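PDB 5D79: berberine bridge enzyme-like protein from Arabidopsis thaliana, which binds FAD as an oxidoreductase of the berberine bridge enzyme-like family and takes part in adaptation to salt stress. Local coordinates for residues N142-V147 against K243-D248; L363-K368 against V430-E435; Q373-E378 against G422-I427. All blocks are in the same frame, centred on the assembly; numbering follows the deposited sequence.

How the contacts relate
Contact 1 belongs to the FAD-binding region of PCMH type and joins strands 144-148 and 238-248 of an antiparallel sheet; its centre is about 33 Å from those of contacts 2 and 3. These two share another sheet, of seven strands, in which 363-372 is an outermost strand beside 425-434. Contact 2 is the buried one, regular in its pairing, lined with aromatic rings and close to the FAD. Contact 3 lies about 24 Å from it, centre to centre, where the same two strands meet loops, and relies on apolar touches and one weak hydrogen bond between side-chain amides. Contact 1, partly buried, mixes ladder bonds with two lysines on one face and an arginine-aspartate salt bridge at its end.

Contact 1: residues N142-V147 against K243-D248; sequences NRTGWV and KVKLVD
Strands 144-147 and 243-245 run antiparallel at 145°, their axes 4.6 Å apart, with Gly145 and Val244 as the hydrogen-bonded pair between the non-hydrogen-bonded pairs Thr144-Lys245 and Trp146-Lys243. The pairing belongs to an antiparallel sheet of the PCMH-type FAD-binding region, and a G1 beta bulge at Arg143 and Thr144, both opposite Asp139, leads into the first strand. Val244 N reaches Gly145 O at 2.8 Å, nearly along the C=O axis, while Leu246 N approaches Arg143 O from above the carbonyl plane. On the face that carries Thr144 and Trp146, Lys243 lays its extended chain across the indole: CB sits 3.5 Å from the centroid of the six-membered ring, almost on the normal, and CD passes NE1. Lys245 instead bends at chi2 (59°), which brings its ammonium back over the turn, where NZ donates to Asn142 O at 3.0 Å in the carbonyl plane and weakly to Arg143 O. On the other face Val147 CG2 meets Val244 CG1 at 3.8 Å, next to Phe169 and Ile136. Arg143, extended from CG to NE, reaches along the second segment to Asp248; NE meets the syn lone pair of OD1 at 3.0 Å in a nearly straight salt bridge (174°). Beyond the indole edge a water accepts from Lys243 NZ at 2.7 Å and, weakly, from Trp146 NE1.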
loop_
_atom_site.group_PDB
_atom_site.type_symbol
_atom_site.label_atom_id
_atom_site.label_comp_id
_atom_site.label_asym_id
_atom_site.label_seq_id
_atom_site.Cartn_x
_atom_site.Cartn_y
_atom_site.Cartn_z
ATOM N N ASN A 142 -24.180 13.020 -2.936
ATOM C CA ASN A 142 -23.951 12.290 -4.177
ATOM C C ASN A 142 -22.882 11.196 -4.060
ATOM O O ASN A 142 -22.526 10.562 -5.058
ATOM C CB ASN A 142 -23.587 13.264 -5.290
ATOM C CG ASN A 142 -24.811 13.915 -5.900
ATOM O OD1 ASN A 142 -25.915 13.360 -5.841
ATOM N ND2 ASN A 142 -24.629 15.092 -6.488
ATOM N N ARG A 143 -22.389 10.980 -2.839
ATOM C CA ARG A 143 -21.466 9.885 -2.513
ATOM C C ARG A 143 -20.207 9.880 -3.353
ATOM O O ARG A 143 -19.749 8.831 -3.793
ATOM C CB ARG A 143 -22.168 8.533 -2.655
ATOM C CG ARG A 143 -23.203 8.287 -1.584
ATOM C CD ARG A 143 -23.966 7.005 -1.827
ATOM N NE ARG A 143 -24.919 6.748 -0.754
ATOM C CZ ARG A 143 -25.940 7.548 -0.460
ATOM N NH1 ARG A 143 -26.143 8.667 -1.150
ATOM N NH2 ARG A 143 -26.752 7.228 0.536
ATOM N N THR A 144 -19.652 11.059 -3.569
ATOM C CA THR A 144 -18.398 11.199 -4.291
ATOM C C THR A 144 -17.509 12.183 -3.553
ATOM O O THR A 144 -17.942 12.833 -2.607
ATOM C CB THR A 144 -18.606 11.681 -5.761
ATOM O OG1 THR A 144 -19.310 12.937 -5.787
ATOM C CG2 THR A 144 -19.372 10.641 -6.557
ATOM N N GLY A 145 -16.265 12.289 -3.983
ATOM C CA GLY A 145 -15.402 13.336 -3.487
ATOM C C GLY A 145 -14.148 13.388 -4.312
ATOM O O GLY A 145 -13.723 12.383 -4.864
ATOM N N TRP A 146 -13.548 14.557 -4.412
ATOM C CA TRP A 146 -12.237 14.622 -5.027
ATOM C C TRP A 146 -11.172 14.612 -3.938
ATOM O O TRP A 146 -11.312 15.255 -2.894
ATOM C CB TRP A 146 -12.111 15.850 -5.920
ATOM C CG TRP A 146 -12.722 15.643 -7.267
ATOM C CD1 TRP A 146 -14.006 15.937 -7.647
ATOM C CD2 TRP A 146 -12.080 15.090 -8.420
ATOM N NE1 TRP A 146 -14.201 15.604 -8.970
ATOM C CE2 TRP A 146 -13.034 15.079 -9.467
ATOM C CE3 TRP A 146 -10.791 14.597 -8.672
ATOM C CZ2 TRP A 146 -12.735 14.595 -10.748
ATOM C CZ3 TRP A 146 -10.497 14.120 -9.945
ATOM C CH2 TRP A 146 -11.466 14.123 -10.965
ATOM N N VAL A 147 -10.118 13.841 -4.163
ATOM C CA VAL A 147 -9.065 13.717 -3.174
ATOM C C VAL A 147 -7.713 13.935 -3.821
ATOM O O VAL A 147 -7.238 13.076 -4.564
ATOM C CB VAL A 147 -9.077 12.333 -2.493
ATOM C CG1 VAL A 147 -8.197 12.356 -1.225
ATOM C CG2 VAL A 147 -10.506 11.907 -2.174
ATOM N N LYS A 243 -11.048 10.926 -7.976
ATOM C CA LYS A 243 -12.471 11.086 -7.677
ATOM C C LYS A 243 -12.987 9.769 -7.131
ATOM O O LYS A 243 -13.111 8.793 -7.863
ATOM C CB LYS A 243 -13.291 11.524 -8.900
ATOM C CG LYS A 243 -14.707 11.968 -8.511
ATOM C CD LYS A 243 -15.482 12.560 -9.674
ATOM C CE LYS A 243 -16.909 12.878 -9.252
ATOM N NZ LYS A 243 -17.575 13.826 -10.202
ATOM N N VAL A 244 -13.259 9.750 -5.828
ATOM C CA VAL A 244 -13.662 8.526 -5.148
ATOM C C VAL A 244 -15.175 8.319 -5.144
ATOM O O VAL A 244 -15.961 9.264 -5.233
ATOM C CB VAL A 244 -13.137 8.491 -3.679
ATOM C CG1 VAL A 244 -11.626 8.568 -3.653
ATOM C CG2 VAL A 244 -13.744 9.610 -2.848
ATOM N N LYS A 245 -15.567 7.054 -5.067
ATOM C CA LYS A 245 -16.949 6.686 -4.829
ATOM C C LYS A 245 -17.073 6.228 -3.375
ATOM O O LYS A 245 -16.423 5.272 -2.962
ATOM C CB LYS A 245 -17.390 5.582 -5.799
ATOM C CG LYS A 245 -18.875 5.325 -5.805
ATOM C CD LYS A 245 -19.623 6.591 -6.181
ATOM C CE LYS A 245 -21.029 6.574 -5.635
ATOM N NZ LYS A 245 -21.764 7.786 -6.056
ATOM N N LEU A 246 -17.890 6.926 -2.594
ATOM C CA LEU A 246 -18.093 6.570 -1.189
ATOM C C LEU A 246 -19.071 5.400 -1.053
ATOM O O LEU A 246 -20.058 5.325 -1.775
ATOM C CB LEU A 246 -18.591 7.783 -0.399
ATOM C CG LEU A 246 -17.664 9.013 -0.409
ATOM C CD1 LEU A 246 -18.255 10.190 0.372
ATOM C CD2 LEU A 246 -16.247 8.679 0.089
ATOM N N VAL A 247 -18.784 4.481 -0.134
ATOM C CA VAL A 247 -19.568 3.259 -0.012
ATOM C C VAL A 247 -20.365 3.284 1.275
ATOM O O VAL A 247 -20.030 4.004 2.211
ATOM C CB VAL A 247 -18.679 1.996 -0.062
ATOM C CG1 VAL A 247 -17.976 1.900 -1.419
ATOM C CG2 VAL A 247 -17.678 1.994 1.073
ATOM N N ASP A 248 -21.432 2.501 1.321
ATOM C CA ASP A 248 -22.365 2.588 2.431
ATOM C C ASP A 248 -21.959 1.662 3.554
ATOM O O ASP A 248 -21.502 0.549 3.330
ATOM C CB ASP A 248 -23.791 2.266 1.976
ATOM C CG ASP A 248 -24.253 3.144 0.826
ATOM O OD1 ASP A 248 -24.460 4.349 1.040
ATOM O OD2 ASP A 248 -24.422 2.624 -0.297
HETATM O O HOH W 1 -17.367 16.002 -8.683
#

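Contact 2: residues L363-K368 against V430-E435; sequences LSFKGK and VAYWRE
Trp433 lies flat over the neighbouring strand, its five-membered ring covering Ser364 CB at 3.6 Å from the ring centroid, while CZ3 reaches the backbone at Phe365 C and Lys366 N. Its CG takes the crowded position between backbone N and carbonyl carbon (chi1 66°), which turns the indole across the ladder. On the other face of the sheet Phe365 and Tyr432 point the same way with planes at 52°, and Phe365 CB touches Tyr432 CD2, 3.6 Å away. Between these two layers, edge strand 363-372 of the seven-stranded antiparallel sheet pairs regularly with 425-434: Ser364-Trp433 and Lys366-Ala431 each exchange two backbone bonds, Ser364 N reaching Trp433 O at 2.8 Å. Further out, Asp438 holds both Trp433 NE1 and Ser364 OG, one carboxylate oxygen to each, and Tyr447 stacks on the indole. An alanine in place of Trp433 would probably leave Ser364 CB and the backbone beyond it without their aromatic cover and Asp438 without one of its donors. Lys366 NZ runs to Asp475 and Glu114, a pairing likely to keep this buried amine charged. The Phe365 side chain, about 4 Å from the FAD and 5 Å from that of His111, the flavin-attachment histidine, brings an apolar group to the cofactor site.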
loop_
_atom_site.group_PDB
_atom_site.type_symbol
_atom_site.label_atom_id
_atom_site.label_comp_id
_atom_site.label_asym_id
_atom_site.label_seq_id
_atom_site.Cartn_x
_atom_site.Cartn_y
_atom_site.Cartn_z
ATOM N N LEU A 363 10.153 3.010 13.142
ATOM C CA LEU A 363 10.456 1.607 12.875
ATOM C C LEU A 363 10.768 1.358 11.407
ATOM O O LEU A 363 9.914 1.571 10.535
ATOM C CB LEU A 363 9.292 0.700 13.301
ATOM C CG LEU A 363 8.875 0.791 14.773
ATOM C CD1 LEU A 363 7.912 -0.316 15.133
ATOM C CD2 LEU A 363 10.108 0.755 15.678
ATOM N N SER A 364 12.002 0.919 11.146
ATOM C CA SER A 364 12.402 0.450 9.821
ATOM C C SER A 364 11.826 -0.935 9.602
ATOM O O SER A 364 11.499 -1.632 10.559
ATOM C CB SER A 364 13.925 0.414 9.675
ATOM O OG SER A 364 14.485 1.708 9.780
ATOM N N PHE A 365 11.711 -1.346 8.346
ATOM C CA PHE A 365 11.152 -2.657 8.070
ATOM C C PHE A 365 11.642 -3.235 6.737
ATOM O O PHE A 365 12.159 -2.516 5.877
ATOM C CB PHE A 365 9.615 -2.586 8.099
ATOM C CG PHE A 365 9.029 -1.670 7.061
ATOM C CD1 PHE A 365 8.819 -2.113 5.760
ATOM C CD2 PHE A 365 8.691 -0.361 7.383
ATOM C CE1 PHE A 365 8.296 -1.266 4.798
ATOM C CE2 PHE A 365 8.159 0.495 6.417
ATOM C CZ PHE A 365 7.964 0.040 5.124
ATOM N N LYS A 366 11.504 -4.550 6.605
ATOM C CA LYS A 366 11.611 -5.233 5.332
ATOM C C LYS A 366 10.362 -6.089 5.193
ATOM O O LYS A 366 10.042 -6.861 6.095
ATOM C CB LYS A 366 12.868 -6.090 5.262
ATOM C CG LYS A 366 12.915 -6.963 4.036
ATOM C CD LYS A 366 12.820 -6.129 2.772
ATOM C CE LYS A 366 12.739 -7.028 1.558
ATOM N NZ LYS A 366 12.759 -6.291 0.257
ATOM N N GLY A 367 9.644 -5.936 4.083
ATOM C CA GLY A 367 8.444 -6.714 3.841
ATOM C C GLY A 367 8.462 -7.446 2.512
ATOM O O GLY A 367 9.011 -6.961 1.519
ATOM N N LYS A 368 7.861 -8.636 2.515
ATOM C CA LYS A 368 7.626 -9.442 1.312
ATOM C C LYS A 368 6.223 -10.019 1.428
ATOM O O LYS A 368 5.673 -10.064 2.520
ATOM C CB LYS A 368 8.667 -10.558 1.176
ATOM C CG LYS A 368 10.125 -10.079 1.289
ATOM C CD LYS A 368 11.124 -11.240 1.240
ATOM C CE LYS A 368 11.333 -11.775 -0.169
ATOM N NZ LYS A 368 12.262 -10.942 -0.961
ATOM N N VAL A 430 6.754 -9.439 7.490
ATOM C CA VAL A 430 7.412 -8.143 7.654
ATOM C C VAL A 430 8.145 -8.072 9.003
ATOM O O VAL A 430 7.615 -8.457 10.041
ATOM C CB VAL A 430 6.391 -6.977 7.510
ATOM C CG1 VAL A 430 5.182 -7.193 8.417
ATOM C CG2 VAL A 430 7.044 -5.626 7.761
ATOM N N ALA A 431 9.394 -7.630 8.971
ATOM C CA ALA A 431 10.149 -7.478 10.197
ATOM C C ALA A 431 10.377 -5.995 10.449
ATOM O O ALA A 431 10.803 -5.278 9.554
ATOM C CB ALA A 431 11.472 -8.233 10.121
ATOM N N TYR A 432 10.063 -5.545 11.661
ATOM C CA TYR A 432 10.297 -4.169 12.073
ATOM C C TYR A 432 11.489 -4.109 13.014
ATOM O O TYR A 432 11.790 -5.074 13.716
ATOM C CB TYR A 432 9.054 -3.585 12.752
ATOM C CG TYR A 432 7.879 -3.422 11.812
ATOM C CD1 TYR A 432 6.987 -4.463 11.592
ATOM C CD2 TYR A 432 7.667 -2.229 11.144
ATOM C CE1 TYR A 432 5.921 -4.315 10.721
ATOM C CE2 TYR A 432 6.606 -2.071 10.286
ATOM C CZ TYR A 432 5.737 -3.116 10.069
ATOM O OH TYR A 432 4.686 -2.952 9.195
ATOM N N TRP A 433 12.180 -2.979 13.014
ATOM C CA TRP A 433 13.259 -2.764 13.963
ATOM C C TRP A 433 13.433 -1.272 14.228
ATOM O O TRP A 433 13.026 -0.442 13.419
ATOM C CB TRP A 433 14.569 -3.401 13.465
ATOM C CG TRP A 433 15.186 -2.811 12.217
ATOM C CD1 TRP A 433 16.088 -1.778 12.150
ATOM C CD2 TRP A 433 14.992 -3.254 10.867
ATOM N NE1 TRP A 433 16.445 -1.541 10.838
ATOM C CE2 TRP A 433 15.789 -2.435 10.035
ATOM C CE3 TRP A 433 14.212 -4.258 10.279
ATOM C CZ2 TRP A 433 15.830 -2.589 8.658
ATOM C CZ3 TRP A 433 14.251 -4.406 8.903
ATOM C CH2 TRP A 433 15.053 -3.573 8.109
ATOM N N ARG A 434 14.023 -0.936 15.371
ATOM C CA ARG A 434 14.211 0.459 15.747
ATOM C C ARG A 434 15.236 1.126 14.835
ATOM O O ARG A 434 16.261 0.529 14.504
ATOM C CB ARG A 434 14.638 0.567 17.214
ATOM C CG ARG A 434 13.587 0.089 18.199
ATOM C CD ARG A 434 14.029 0.297 19.644
ATOM N NE ARG A 434 14.292 1.700 19.963
ATOM C CZ ARG A 434 13.370 2.563 20.383
ATOM N NH1 ARG A 434 12.103 2.185 20.540
ATOM N NH2 ARG A 434 13.714 3.814 20.647
ATOM N N GLU A 435 14.952 2.363 14.435
ATOM C CA GLU A 435 15.771 3.076 13.459
ATOM C C GLU A 435 17.197 3.341 13.944
ATOM O O GLU A 435 18.115 3.499 13.137
ATOM C CB GLU A 435 15.098 4.396 13.084
ATOM C CG GLU A 435 14.753 5.271 14.271
ATOM C CD GLU A 435 14.024 6.529 13.864
ATOM O OE1 GLU A 435 14.160 6.951 12.699
ATOM O OE2 GLU A 435 13.304 7.092 14.710
#

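Contact 3: residues Q373-E378 against G422-I427; sequences QEPIPE and GNLYEI
Gln373 leans along Gly422 and Asn423 with CG anti to its carbonyl carbon (chi1 -58°) and the chain extended beyond, so that CB rests 3.2 Å from Gly422 O and the amide travels on beside the asparagine. Asn423 has a matching first torsion, and the two side chains point the same way with their amide planes 35° apart. Gln373 NE2 donates to Asn423 OD1 in a bond that is long and weak at 3.4 Å; the asparagine ND2 is engaged by Arg420 O. Leu424, CG again anti to the carbonyl carbon, sets that CG 3.5 Å from Gln373 O and sends CD1 forward to Glu374 CA and to Pro375 CD, the latter 3.8 Å away. Leu424 and Tyr425 form a classic beta bulge, both facing Val372, at the end of the seven-stranded sheet where strand 363-372 gives way to the loop before helix 378-388. Tyr425 has CG in the crowded position between N and carbonyl carbon (chi1 61°), which swings the ring under that loop until its OH lies 3.8 Å from Ile376 CG2. Ile376 places CG1 in the same crowded position and CG2 beside its backbone N. From helix 263-276, Gln274 OE1 accepts from both Ile376 N and Tyr425 OH, and Trp273 meets the tyrosine ring edge-to-face.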
loop_
_atom_site.group_PDB
_atom_site.type_symbol
_atom_site.label_atom_id
_atom_site.label_comp_id
_atom_site.label_asym_id
_atom_site.label_seq_id
_atom_site.Cartn_x
_atom_site.Cartn_y
_atom_site.Cartn_z
ATOM N N GLN A 373 -3.289 -20.081 -2.594
ATOM C CA GLN A 373 -4.407 -20.492 -3.443
ATOM C C GLN A 373 -5.077 -21.765 -2.937
ATOM O O GLN A 373 -6.205 -22.079 -3.312
ATOM C CB GLN A 373 -3.921 -20.662 -4.888
ATOM C CG GLN A 373 -3.309 -19.377 -5.440
ATOM C CD GLN A 373 -2.936 -19.436 -6.894
ATOM O OE1 GLN A 373 -2.353 -20.406 -7.361
ATOM N NE2 GLN A 373 -3.260 -18.377 -7.623
ATOM N N GLU A 374 -4.382 -22.489 -2.076
ATOM C CA GLU A 374 -4.960 -23.649 -1.411
ATOM C C GLU A 374 -4.292 -23.819 -0.052
ATOM O O GLU A 374 -3.107 -23.512 0.092
ATOM C CB GLU A 374 -4.814 -24.917 -2.268
ATOM C CG GLU A 374 -3.389 -25.320 -2.622
ATOM C CD GLU A 374 -3.332 -26.524 -3.559
ATOM O OE1 GLU A 374 -4.233 -26.666 -4.410
ATOM O OE2 GLU A 374 -2.387 -27.331 -3.434
ATOM N N PRO A 375 -5.051 -24.306 0.947
ATOM C CA PRO A 375 -4.607 -24.285 2.347
ATOM C C PRO A 375 -3.228 -24.910 2.554
ATOM O O PRO A 375 -2.963 -26.002 2.049
ATOM C CB PRO A 375 -5.696 -25.091 3.062
ATOM C CG PRO A 375 -6.898 -24.876 2.221
ATOM C CD PRO A 375 -6.376 -24.938 0.817
ATOM N N ILE A 376 -2.353 -24.198 3.257
ATOM C CA ILE A 376 -1.030 -24.711 3.560
ATOM C C ILE A 376 -1.166 -25.754 4.658
ATOM O O ILE A 376 -2.087 -25.676 5.478
ATOM C CB ILE A 376 -0.075 -23.593 3.994
ATOM C CG1 ILE A 376 -0.374 -23.174 5.438
ATOM C CG2 ILE A 376 -0.177 -22.430 3.019
ATOM C CD1 ILE A 376 0.503 -22.087 5.973
ATOM N N PRO A 377 -0.267 -26.751 4.663
ATOM C CA PRO A 377 -0.338 -27.838 5.643
ATOM C C PRO A 377 -0.079 -27.390 7.076
ATOM O O PRO A 377 0.613 -26.401 7.300
ATOM C CB PRO A 377 0.767 -28.794 5.184
ATOM C CG PRO A 377 1.689 -27.960 4.403
ATOM C CD PRO A 377 0.814 -26.975 3.691
ATOM N N GLU A 378 -0.633 -28.143 8.021
ATOM C CA GLU A 378 -0.430 -27.909 9.441
ATOM C C GLU A 378 1.051 -27.740 9.737
ATOM O O GLU A 378 1.434 -26.910 10.554
ATOM C CB GLU A 378 -1.004 -29.070 10.250
ATOM C CG GLU A 378 -0.865 -28.924 11.758
ATOM C CD GLU A 378 -1.356 -30.156 12.516
ATOM O OE1 GLU A 378 -1.186 -31.289 11.998
ATOM O OE2 GLU A 378 -1.907 -29.983 13.631
ATOM N N GLY A 422 -9.589 -17.509 -6.985
ATOM C CA GLY A 422 -8.541 -18.514 -6.894
ATOM C C GLY A 422 -7.521 -18.227 -5.803
ATOM O O GLY A 422 -6.685 -19.073 -5.473
ATOM N N ASN A 423 -7.577 -17.023 -5.251
ATOM C CA ASN A 423 -6.719 -16.659 -4.130
ATOM C C ASN A 423 -7.540 -16.662 -2.875
ATOM O O ASN A 423 -8.502 -15.911 -2.762
ATOM C CB ASN A 423 -6.066 -15.295 -4.335
ATOM C CG ASN A 423 -5.252 -15.239 -5.590
ATOM O OD1 ASN A 423 -4.163 -15.805 -5.660
ATOM N ND2 ASN A 423 -5.783 -14.571 -6.611
ATOM N N LEU A 424 -7.168 -17.534 -1.946
ATOM C CA LEU A 424 -7.853 -17.636 -0.666
ATOM C C LEU A 424 -7.515 -16.431 0.228
ATOM O O LEU A 424 -8.406 -15.785 0.785
ATOM C CB LEU A 424 -7.479 -18.946 0.036
ATOM C CG LEU A 424 -7.702 -20.253 -0.713
ATOM C CD1 LEU A 424 -7.490 -21.379 0.243
ATOM C CD2 LEU A 424 -9.097 -20.296 -1.268
ATOM N N TYR A 425 -6.224 -16.135 0.363
ATOM C CA TYR A 425 -5.789 -15.001 1.162
ATOM C C TYR A 425 -4.405 -14.527 0.745
ATOM O O TYR A 425 -3.703 -15.188 -0.017
ATOM C CB TYR A 425 -5.806 -15.353 2.657
ATOM C CG TYR A 425 -4.891 -16.481 3.074
ATOM C CD1 TYR A 425 -5.338 -17.803 3.062
ATOM C CD2 TYR A 425 -3.599 -16.229 3.507
ATOM C CE1 TYR A 425 -4.524 -18.846 3.454
ATOM C CE2 TYR A 425 -2.765 -17.274 3.903
ATOM C CZ TYR A 425 -3.235 -18.577 3.874
ATOM O OH TYR A 425 -2.421 -19.617 4.264
ATOM N N GLU A 426 -4.029 -13.363 1.244
ATOM C CA GLU A 426 -2.717 -12.806 0.987
ATOM C C GLU A 426 -1.944 -12.878 2.303
ATOM O O GLU A 426 -2.528 -12.774 3.383
ATOM C CB GLU A 426 -2.835 -11.371 0.452
ATOM C CG GLU A 426 -1.515 -10.705 0.046
ATOM C CD GLU A 426 -0.899 -9.887 1.171
ATOM O OE1 GLU A 426 -1.575 -9.690 2.208
ATOM O OE2 GLU A 426 0.254 -9.439 1.017
ATOM N N ILE A 427 -0.642 -13.093 2.215
ATOM C CA ILE A 427 0.158 -13.200 3.418
ATOM C C ILE A 427 1.402 -12.313 3.306
ATOM O O ILE A 427 2.115 -12.344 2.300
ATOM C CB ILE A 427 0.541 -14.681 3.703
ATOM C CG1 ILE A 427 1.451 -14.799 4.924
ATOM C CG2 ILE A 427 1.183 -15.329 2.495
ATOM C CD1 ILE A 427 1.590 -16.222 5.388
#